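Local structure of Lmo2812 protein (Listeria monocytogenes EGD-e, 5ZQA) at residues G256-E259 against K260-K263. The protein is a penicillin-binding protein of the peptidase S11 family that probably trims peptidoglycan as a serine-type D-Ala-D-Ala carboxypeptidase. Numbering follows the deposited sequence.
Sequences GTAE and KRFK
Thr257 and Lys260 meet where the chain leaves strand 246-255 and winds into the C-terminal helix 258-272. The first turns close by i+4 hydrogen bonds, Arg261 N to Thr257 O at 3.3 Å and Lys263 N to Glu259 O at 3.0 Å. Glu259 O also takes a weak hydrogen bond from Phe262 N. Thr257 is the N-cap: its OG1, set between its own N and carbonyl carbon (chi1 66°), accepts from Lys260 N at 3.0 Å. A short hydroxyl side chain suits the place, since it can turn back onto a first-turn amide. With CG beside its backbone N (chi1 -78°), exposed Lys260 runs CB, CG and CD alongside this hydroxyl. Arg261 CG and Phe262 CD2 both crowd against Ala258 O, each 3.2 Å away, and the small Ala258 CB meets Arg261 NH2. Buried against the sheet, Arg261 offers a long aliphatic stem, its CG over the centre of the flat Phe262 ring, which packs edge-to-face with Phe237; Arg261 NH1 donates a hydrogen bond to Cys236 O. Outside, Glu259 CG and exposed Lys263 CG touch, but Glu259 OE2 and Lys263 NZ stay 4.9 Å apart. Their attraction is therefore probably modest, and acidic Glu259 in the first turn would also suit the helix dipole.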
loop_
_atom_site.group_PDB
_atom_site.type_symbol
_atom_site.label_atom_id
_atom_site.label_comp_id
_atom_site.label_asym_id
_atom_site.label_seq_id
_atom_site.Cartn_x
_atom_site.Cartn_y
_atom_site.Cartn_z
ATOM N N GLY A 256 13.823 6.701 8.868
ATOM C CA GLY A 256 14.473 7.966 8.559
ATOM C C GLY A 256 14.938 8.195 7.132
ATOM O O GLY A 256 15.100 9.340 6.710
ATOM N N THR A 257 15.194 7.112 6.406
ATOM C CA THR A 257 15.584 7.172 4.998
ATOM C C THR A 257 14.910 6.037 4.234
ATOM O O THR A 257 14.374 5.115 4.839
ATOM C CB THR A 257 17.103 7.032 4.790
ATOM O OG1 THR A 257 17.513 5.709 5.178
ATOM C CG2 THR A 257 17.868 8.073 5.595
ATOM N N ALA A 258 14.951 6.096 2.907
ATOM C CA ALA A 258 14.408 5.009 2.098
ATOM C C ALA A 258 15.137 3.696 2.383
ATOM O O ALA A 258 14.522 2.636 2.482
ATOM C CB ALA A 258 14.486 5.357 0.617
ATOM N N GLU A 259 16.453 3.769 2.539
ATOM C CA GLU A 259 17.262 2.603 2.833
ATOM C C GLU A 259 16.890 1.996 4.180
ATOM O O GLU A 259 16.807 0.775 4.314
ATOM C CB GLU A 259 18.753 2.977 2.821
ATOM C CG GLU A 259 19.655 1.933 3.459
ATOM C CD GLU A 259 21.113 2.346 3.467
ATOM O OE1 GLU A 259 21.506 3.183 4.321
ATOM O OE2 GLU A 259 21.863 1.830 2.609
ATOM N N LYS A 260 16.671 2.847 5.176
ATOM C CA LYS A 260 16.395 2.355 6.523
ATOM C C LYS A 260 15.069 1.598 6.622
ATOM O O LYS A 260 14.961 0.651 7.404
ATOM C CB LYS A 260 16.393 3.507 7.523
ATOM C CG LYS A 260 17.786 3.991 7.924
ATOM C CD LYS A 260 17.717 5.345 8.591
ATOM C CE LYS A 260 19.074 5.776 9.166
ATOM N NZ LYS A 260 19.420 4.917 10.318
ATOM N N ARG A 261 14.059 2.009 5.859
ATOM C CA ARG A 261 12.793 1.280 5.951
ATOM C C ARG A 261 13.001 -0.152 5.484
ATOM O O ARG A 261 12.343 -1.067 5.980
ATOM C CB ARG A 261 11.677 1.956 5.138
ATOM C CG ARG A 261 11.731 1.703 3.659
ATOM C CD ARG A 261 10.622 2.430 2.944
ATOM N NE ARG A 261 11.081 2.893 1.646
ATOM C CZ ARG A 261 10.438 3.783 0.903
ATOM N NH1 ARG A 261 9.307 4.327 1.335
ATOM N NH2 ARG A 261 10.943 4.154 -0.266
ATOM N N PHE A 262 13.924 -0.368 4.550
ATOM C CA PHE A 262 14.135 -1.717 4.051
ATOM C C PHE A 262 15.085 -2.511 4.965
ATOM O O PHE A 262 14.942 -3.720 5.115
ATOM C CB PHE A 262 14.634 -1.677 2.595
ATOM C CG PHE A 262 13.621 -1.104 1.624
ATOM C CD1 PHE A 262 12.358 -1.660 1.517
ATOM C CD2 PHE A 262 13.935 -0.014 0.825
ATOM C CE1 PHE A 262 11.425 -1.150 0.630
ATOM C CE2 PHE A 262 13.004 0.506 -0.060
ATOM C CZ PHE A 262 11.742 -0.070 -0.152
ATOM N N LYS A 263 16.041 -1.822 5.589
ATOM C CA LYS A 263 16.888 -2.466 6.597
ATOM C C LYS A 263 16.056 -2.927 7.779
ATOM O O LYS A 263 16.290 -4.010 8.323
ATOM C CB LYS A 263 17.982 -1.516 7.080
ATOM C CG LYS A 263 18.958 -1.099 6.011
ATOM C CD LYS A 263 19.946 -2.199 5.703
ATOM C CE LYS A 263 21.100 -1.642 4.871
ATOM N NZ LYS A 263 22.138 -2.671 4.642
#